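Local coordinates for protein 2-dehydropantoate 2-reductase (Bacillus subtilis, PDB 3EGO) that probably catalyses the NADPH-dependent reduction of ketopantoate to pantoate, a step in the biosynthesis of pantothenate, at residues A[47-51]-A[52-56]; A[103-106]-A[107-110]; A[244-247]-A[248-252]; A[259-262]-A[263-267]. One frame throughout, in Å; residues are numbered along the deposited sequence.

Contact 1. Residues A[47-51]-A[52-56]; sequences LYKGG and EEFRA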
# COMPACT_ATOMS: atom_id res chain seq x y z
N LEU A 47 21.08 -17.48 25.85
CA LEU A 47 19.96 -16.57 26.02
C LEU A 47 20.47 -15.36 26.72
O LEU A 47 21.18 -15.48 27.74
CB LEU A 47 18.86 -17.24 26.84
CG LEU A 47 17.70 -16.27 27.11
CD1 LEU A 47 16.36 -16.90 26.65
CD2 LEU A 47 17.70 -15.96 28.56
N TYR A 48 20.12 -14.19 26.18
CA TYR A 48 20.49 -12.89 26.76
C TYR A 48 19.26 -12.32 27.46
O TYR A 48 18.13 -12.34 26.92
CB TYR A 48 20.94 -11.93 25.66
CG TYR A 48 22.16 -12.33 24.84
CD1 TYR A 48 23.37 -11.66 24.98
CD2 TYR A 48 22.09 -13.38 23.91
CE1 TYR A 48 24.49 -12.03 24.21
CE2 TYR A 48 23.18 -13.75 23.17
CZ TYR A 48 24.38 -13.08 23.31
OH TYR A 48 25.46 -13.47 22.54
N LYS A 49 19.44 -11.82 28.67
CA LYS A 49 18.32 -11.28 29.36
C LYS A 49 18.86 -10.17 30.21
O LYS A 49 19.45 -10.43 31.27
CB LYS A 49 17.62 -12.31 30.21
CG LYS A 49 16.31 -11.82 30.75
CD LYS A 49 15.54 -12.98 31.30
CE LYS A 49 16.38 -13.76 32.35
NZ LYS A 49 15.97 -15.23 32.45
N GLY A 50 18.64 -8.97 29.70
CA GLY A 50 18.97 -7.71 30.36
C GLY A 50 20.31 -7.67 31.08
O GLY A 50 20.37 -7.29 32.26
N GLY A 51 21.38 -8.00 30.38
CA GLY A 51 22.71 -7.93 31.04
C GLY A 51 23.28 -9.27 31.49
O GLY A 51 24.49 -9.41 31.72
N GLU A 52 22.41 -10.26 31.62
CA GLU A 52 22.86 -11.61 31.87
C GLU A 52 22.88 -12.45 30.58
O GLU A 52 22.08 -12.25 29.65
CB GLU A 52 22.00 -12.28 32.94
CG GLU A 52 22.00 -11.53 34.27
CD GLU A 52 21.09 -12.15 35.29
OE1 GLU A 52 19.84 -12.09 35.12
OE2 GLU A 52 21.61 -12.71 36.27
N GLU A 53 23.80 -13.39 30.53
CA GLU A 53 23.85 -14.33 29.41
C GLU A 53 23.94 -15.71 29.97
O GLU A 53 24.85 -16.01 30.75
CB GLU A 53 25.07 -14.09 28.53
CG GLU A 53 25.03 -12.88 27.72
CD GLU A 53 26.26 -12.75 26.80
OE1 GLU A 53 26.85 -13.79 26.39
OE2 GLU A 53 26.59 -11.59 26.48
N PHE A 54 23.03 -16.57 29.54
CA PHE A 54 23.03 -17.95 29.98
C PHE A 54 23.34 -18.87 28.81
O PHE A 54 23.11 -18.50 27.66
CB PHE A 54 21.67 -18.31 30.57
CG PHE A 54 21.24 -17.38 31.67
CD1 PHE A 54 21.66 -17.62 32.98
CD2 PHE A 54 20.53 -16.22 31.39
CE1 PHE A 54 21.31 -16.74 33.98
CE2 PHE A 54 20.18 -15.34 32.39
CZ PHE A 54 20.56 -15.63 33.70
N ARG A 55 23.84 -20.05 29.11
CA ARG A 55 24.03 -21.08 28.10
C ARG A 55 23.33 -22.35 28.51
O ARG A 55 23.37 -22.77 29.68
CB ARG A 55 25.55 -21.38 27.86
CG ARG A 55 25.71 -22.40 26.74
CD ARG A 55 26.80 -23.41 27.04
NE ARG A 55 28.15 -22.89 26.79
CZ ARG A 55 29.06 -23.50 26.03
NH1 ARG A 55 30.25 -22.94 25.90
NH2 ARG A 55 28.80 -24.65 25.42
N ALA A 56 22.65 -22.95 27.55
CA ALA A 56 22.02 -24.25 27.75
C ALA A 56 22.45 -25.21 26.67
O ALA A 56 22.42 -24.89 25.49
CB ALA A 56 20.46 -24.14 27.73
O HOH W 1 18.81 -10.22 33.91
O HOH W 2 22.48 -9.68 27.81
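L47 and F54 form a hydrogen-bonded antiparallel pair in which both backbone polar groups are satisfied: L47 N gives to F54 O at 2.9 Å, and F54 N returns to L47 O at 2.8 Å, nearly straight at 172°. The second such pair closes the hairpin: K49 N reaches E52 O at 2.8 Å, whereas E52 N meets K49 O at 3.0 Å from above the carbonyl plane. Between K49 and E52 the chain reverses in a type I' turn, whose positive phi angles suit G50 and G51. Two waters add bonds at the turn: one donates to K49 O and E52 OE1, the other more loosely links G51 N to E52 O. On one face, Y48 and E53 run side by side, bringing OE2 of E53 to 3.1 Å from CE1 of Y48, with ring and carboxylate planes 45° apart. On the other, CD2 of L47 meets CD2 of F54 at 4.0 Å, and the aliphatic CE of K49 touches the same ring while its NZ bonds to Y20. The backbone of Y48 continues the sheet to strand 133-138, and helix 12-22 covers the face carrying L47 and F54, through Y20 and Y19 respectively.

Contact 2. Residues A[103-106]-A[107-110]; sequences GHIH and DLKD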
# COMPACT_ATOMS: atom_id res chain seq x y z
N GLY A 103 -4.55 -19.13 10.66
CA GLY A 103 -4.63 -19.95 9.44
C GLY A 103 -4.43 -21.43 9.71
O GLY A 103 -4.97 -22.29 8.98
N HIS A 104 -3.68 -21.76 10.76
CA HIS A 104 -3.45 -23.18 11.09
C HIS A 104 -4.70 -23.82 11.66
O HIS A 104 -4.85 -25.05 11.62
CB HIS A 104 -2.27 -23.37 12.06
CG HIS A 104 -2.43 -22.69 13.38
ND1 HIS A 104 -2.63 -21.33 13.50
CD2 HIS A 104 -2.36 -23.16 14.65
CE1 HIS A 104 -2.70 -21.00 14.78
NE2 HIS A 104 -2.54 -22.10 15.50
N ILE A 105 -5.58 -22.99 12.19
CA ILE A 105 -6.81 -23.46 12.81
C ILE A 105 -7.70 -24.14 11.77
O ILE A 105 -8.32 -25.15 12.06
CB ILE A 105 -7.56 -22.30 13.49
CG1 ILE A 105 -6.73 -21.74 14.65
CG2 ILE A 105 -8.93 -22.74 13.94
CD1 ILE A 105 -6.33 -22.82 15.70
N HIS A 106 -7.71 -23.62 10.54
CA HIS A 106 -8.41 -24.31 9.45
C HIS A 106 -7.76 -25.67 9.10
O HIS A 106 -8.45 -26.66 8.84
CB HIS A 106 -8.57 -23.40 8.21
CG HIS A 106 -9.50 -22.24 8.43
ND1 HIS A 106 -9.26 -20.99 7.93
CD2 HIS A 106 -10.67 -22.16 9.11
CE1 HIS A 106 -10.25 -20.17 8.28
NE2 HIS A 106 -11.12 -20.86 9.00
N ASP A 107 -6.43 -25.74 9.13
CA ASP A 107 -5.72 -27.00 8.91
C ASP A 107 -6.00 -28.03 10.01
O ASP A 107 -6.18 -29.22 9.74
CB ASP A 107 -4.21 -26.76 8.80
CG ASP A 107 -3.86 -25.48 8.04
OD1 ASP A 107 -4.79 -24.81 7.51
OD2 ASP A 107 -2.66 -25.13 7.98
N LEU A 108 -6.02 -27.57 11.26
CA LEU A 108 -6.27 -28.45 12.41
C LEU A 108 -7.70 -28.96 12.50
O LEU A 108 -7.93 -30.07 12.97
CB LEU A 108 -5.97 -27.71 13.71
CG LEU A 108 -4.56 -27.21 13.95
CD1 LEU A 108 -4.49 -26.58 15.32
CD2 LEU A 108 -3.61 -28.33 13.82
N LYS A 109 -8.66 -28.11 12.11
CA LYS A 109 -10.08 -28.43 12.17
C LYS A 109 -10.37 -29.80 11.57
O LYS A 109 -11.05 -30.63 12.17
CB LYS A 109 -10.87 -27.39 11.39
CG LYS A 109 -12.11 -26.88 12.08
CD LYS A 109 -11.78 -25.66 12.91
CE LYS A 109 -13.01 -25.16 13.65
NZ LYS A 109 -12.97 -23.69 13.88
N ASP A 110 -9.86 -30.01 10.36
CA ASP A 110 -10.06 -31.26 9.64
C ASP A 110 -8.74 -32.01 9.61
O ASP A 110 -8.19 -32.27 8.55
CB ASP A 110 -10.51 -30.98 8.21
CG ASP A 110 -11.57 -29.91 8.13
OD1 ASP A 110 -12.60 -30.03 8.84
OD2 ASP A 110 -11.39 -28.96 7.35
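The carbonyl oxygen of H104 receives L108 N at 2.8 Å, nearly along the C=O axis. One residue on, I105 O takes K109 N at 3.0 Å. These are i to i+4 bonds of helix 103-109, the connection of a beta-alpha-beta unit between strands 94-97 and 116-128 in the Rossmann-type domain. Leucine suits its place at 108 because its CD1 methyl lies 4.2 Å from CD1 of I105 and alongside the carbon CD2 of the H104 ring. The imidazole of H104 stands between its backbone N and carbonyl carbon (chi1 61°). This turns one face of the ring to I105, whose CD1 lies 3.9 Å above the ring plane, offset toward the rim. I105 and L108 both press on V119 of strand 116-128, burying this side of the helix. H106 leaves on another side, its NE2 bonded to E271 and its ring stacked on Y267. D107 folds back over the first turn and packs on F84. With an alanine here the carboxylate is gone, which would probably open a gap beside G103 and weaken the packing on F84. CG of D107 lies 3.5 Å from G103 O, and OD1 of D107 approaches that oxygen to 2.9 Å, two acceptors with no hydrogen bond between them.

Contact 3. Residues A[244-247]-A[248-252]; sequences ENRS and SMLVD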
# COMPACT_ATOMS: atom_id res chain seq x y z
N GLU A 244 6.06 3.47 19.61
CA GLU A 244 7.30 3.75 18.86
C GLU A 244 7.77 2.54 18.05
O GLU A 244 8.79 2.62 17.37
CB GLU A 244 8.42 4.18 19.83
CG GLU A 244 8.10 5.42 20.68
CD GLU A 244 7.94 6.70 19.87
OE1 GLU A 244 8.36 6.73 18.68
OE2 GLU A 244 7.40 7.68 20.42
N ASN A 245 7.03 1.44 18.12
CA ASN A 245 7.43 0.22 17.45
C ASN A 245 6.97 0.21 16.00
O ASN A 245 5.90 0.73 15.70
CB ASN A 245 6.79 -0.99 18.12
CG ASN A 245 7.31 -1.27 19.53
OD1 ASN A 245 8.32 -0.71 19.98
ND2 ASN A 245 6.62 -2.15 20.22
N ARG A 246 7.77 -0.41 15.12
CA ARG A 246 7.33 -0.81 13.80
C ARG A 246 6.79 -2.26 13.86
O ARG A 246 7.47 -3.17 14.37
CB ARG A 246 8.48 -0.74 12.80
CG ARG A 246 9.01 0.66 12.54
CD ARG A 246 9.90 0.64 11.30
NE ARG A 246 11.05 -0.24 11.53
CZ ARG A 246 11.75 -0.85 10.58
NH1 ARG A 246 11.43 -0.72 9.30
NH2 ARG A 246 12.78 -1.63 10.92
N SER A 247 5.59 -2.47 13.35
CA SER A 247 4.93 -3.75 13.54
C SER A 247 5.75 -4.78 12.79
O SER A 247 6.47 -4.43 11.87
CB SER A 247 3.51 -3.71 12.98
OG SER A 247 3.60 -3.67 11.56
N SER A 248 5.60 -6.05 13.13
CA SER A 248 6.31 -7.12 12.42
C SER A 248 5.99 -7.20 10.93
O SER A 248 6.82 -7.65 10.13
CB SER A 248 5.97 -8.46 13.05
OG SER A 248 4.58 -8.73 12.92
N MET A 249 4.77 -6.80 10.55
CA MET A 249 4.37 -6.87 9.14
C MET A 249 4.99 -5.72 8.36
O MET A 249 5.36 -5.88 7.20
CB MET A 249 2.82 -6.90 8.99
CG MET A 249 2.30 -7.13 7.55
SD MET A 249 0.51 -7.68 7.42
CE MET A 249 0.59 -9.18 8.35
N LEU A 250 5.10 -4.56 8.99
CA LEU A 250 5.75 -3.42 8.37
C LEU A 250 7.21 -3.78 8.08
O LEU A 250 7.72 -3.59 6.98
CB LEU A 250 5.67 -2.20 9.28
CG LEU A 250 6.39 -0.92 8.82
CD1 LEU A 250 6.25 -0.71 7.28
CD2 LEU A 250 5.88 0.29 9.60
N VAL A 251 7.86 -4.38 9.08
CA VAL A 251 9.23 -4.88 8.93
C VAL A 251 9.40 -5.90 7.78
O VAL A 251 10.31 -5.78 6.95
CB VAL A 251 9.72 -5.45 10.29
CG1 VAL A 251 10.96 -6.31 10.11
CG2 VAL A 251 9.97 -4.30 11.24
N ASP A 252 8.53 -6.90 7.73
CA ASP A 252 8.54 -7.86 6.65
C ASP A 252 8.41 -7.20 5.28
O ASP A 252 9.19 -7.46 4.38
CB ASP A 252 7.43 -8.87 6.85
CG ASP A 252 7.75 -9.91 7.92
OD1 ASP A 252 8.92 -9.93 8.37
OD2 ASP A 252 6.83 -10.71 8.27
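S247 holds the first turn of helix 248-255 with its hydroxyl and its carbonyl oxygen. It is the N-cap: its OG accepts from L250 N at 3.1 Å with an angle of 160° at the hydrogen, supplying an acceptor to an amide that has no preceding helical turn. Its carbonyl O takes V251 N, also at 3.1 Å and straighter, at 172°. Serine suits the site because its hydroxyl is short and, with OG between the backbone N and the carbonyl carbon (chi1 71°), curls back over the helix end, passing 3.4 Å from CB of L250. Beside the cap, R246 bends its chain and crosses V251 at about a right angle, so that CG2 of V251 sits 3.8 Å above the centre of the guanidinium plane. Further out, the cap borders the probable substrate site: S248, by similarity a substrate-binding residue, rests against N189, while S247 touches N189 and N199, which have the same proposed role. An alanine in place of S247 would probably leave L250 N without its capping acceptor and cut the cap's tie to helix 174-195. That tie is a hydrogen bond between OG of S247 and OG1 of T192.

Contact 4. Residues A[259-262]-A[263-267]; sequences TEAD and AIIGY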
# COMPACT_ATOMS: atom_id res chain seq x y z
N THR A 259 5.11 -12.18 4.34
CA THR A 259 4.51 -11.70 5.56
C THR A 259 3.61 -12.79 6.13
O THR A 259 3.46 -13.87 5.55
CB THR A 259 3.66 -10.47 5.31
OG1 THR A 259 2.43 -10.89 4.70
CG2 THR A 259 4.36 -9.49 4.39
N GLU A 260 2.99 -12.50 7.27
CA GLU A 260 1.97 -13.39 7.83
C GLU A 260 0.55 -13.00 7.38
O GLU A 260 -0.40 -13.19 8.12
CB GLU A 260 2.05 -13.33 9.34
CG GLU A 260 3.44 -13.68 9.89
CD GLU A 260 3.53 -13.51 11.41
OE1 GLU A 260 2.94 -12.55 11.96
OE2 GLU A 260 4.19 -14.37 12.03
N ALA A 261 0.43 -12.35 6.21
CA ALA A 261 -0.90 -11.97 5.69
C ALA A 261 -1.85 -13.17 5.60
O ALA A 261 -3.05 -13.08 5.95
CB ALA A 261 -0.74 -11.30 4.29
N ASP A 262 -1.36 -14.31 5.13
CA ASP A 262 -2.30 -15.43 4.97
C ASP A 262 -2.81 -15.93 6.31
O ASP A 262 -3.99 -16.29 6.44
CB ASP A 262 -1.67 -16.59 4.22
CG ASP A 262 -1.44 -16.30 2.77
OD1 ASP A 262 -2.09 -15.38 2.22
OD2 ASP A 262 -0.59 -16.99 2.17
N ALA A 263 -1.93 -15.95 7.32
CA ALA A 263 -2.28 -16.48 8.64
C ALA A 263 -3.11 -15.51 9.46
O ALA A 263 -3.93 -15.91 10.27
CB ALA A 263 -1.03 -16.87 9.41
N ILE A 264 -2.92 -14.22 9.23
CA ILE A 264 -3.69 -13.21 9.95
C ILE A 264 -4.94 -12.84 9.17
O ILE A 264 -6.08 -12.96 9.68
CB ILE A 264 -2.87 -11.95 10.22
CG1 ILE A 264 -1.66 -12.25 11.12
CG2 ILE A 264 -3.73 -10.86 10.82
CD1 ILE A 264 -1.96 -12.21 12.58
N ILE A 265 -4.75 -12.34 7.95
CA ILE A 265 -5.87 -11.78 7.21
C ILE A 265 -6.61 -12.84 6.44
O ILE A 265 -7.85 -12.79 6.39
CB ILE A 265 -5.44 -10.67 6.19
CG1 ILE A 265 -4.49 -9.65 6.82
CG2 ILE A 265 -6.69 -9.98 5.61
CD1 ILE A 265 -3.74 -8.82 5.79
N GLY A 266 -5.85 -13.74 5.80
CA GLY A 266 -6.40 -14.78 4.94
C GLY A 266 -7.37 -15.68 5.69
O GLY A 266 -8.34 -16.23 5.12
N TYR A 267 -7.13 -15.81 6.98
CA TYR A 267 -8.06 -16.58 7.82
C TYR A 267 -9.41 -15.86 8.04
O TYR A 267 -10.49 -16.49 7.95
CB TYR A 267 -7.40 -16.94 9.14
CG TYR A 267 -8.38 -17.36 10.20
CD1 TYR A 267 -8.72 -18.69 10.36
CD2 TYR A 267 -8.93 -16.43 11.05
CE1 TYR A 267 -9.61 -19.09 11.35
CE2 TYR A 267 -9.82 -16.81 12.04
CZ TYR A 267 -10.16 -18.14 12.17
OH TYR A 267 -11.06 -18.55 13.15
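A261 O is gripped by two backbone donors, I265 N at 2.7 Å and G266 N at 2.9 Å. The second is the better aligned, in the carbonyl plane and with 163° at the hydrogen, against 136° for I265 N. The bond to G266 spans five residues and belongs to a wider pi-type turn in helix 261-274. Before it, I264 N makes an ordinary helical bond at 2.9 Å to E260 O, an oxygen that CG1 of I264 also packs against. Glycine fits at 266, since a CB there would run into the carbonyl oxygen of D262. The helix start is also shaped by an ST turn: T259 OG1 accepts from A261 N at 2.9 Å, and the same hydroxyl bonds to E293. E260 occupies the N-cap position and its OE2 is hydrogen-bonded to ND2 of N100, consistent with its proposed part in binding NADP(+), while the carboxylate of D262 reaches helix 280-291, with a salt bridge to K290 and a hydrogen bond to Y286. Among apolar contacts, CB of A261 touches CD1 of I265 at 4.2 Å. Both isoleucines pack on helix 174-195, I264 against N185 and A186, I265 against P190.

In the fold
The four contacts follow one another along the chain in series. Contacts 1 and 2 belong to the Rossmann-type region, which probably binds NADP, contacts 3 and 4 to the helical C-terminal region. Contact 1 is an outlying hairpin, its centre about 36 Å from that of contact 2, and the two lie on opposite sides of the chain's centre. Contact 4 lies between contacts 2 and 3, about 13 Å and 15 Å from them centre to centre, and touches both, M249 lying against A261 where helices 248-255 and 261-274 succeed each other. Through Y267, against H106, contact 4 joins the C-terminal region to the Rossmann-type one, consistent with a probable active site lying between them.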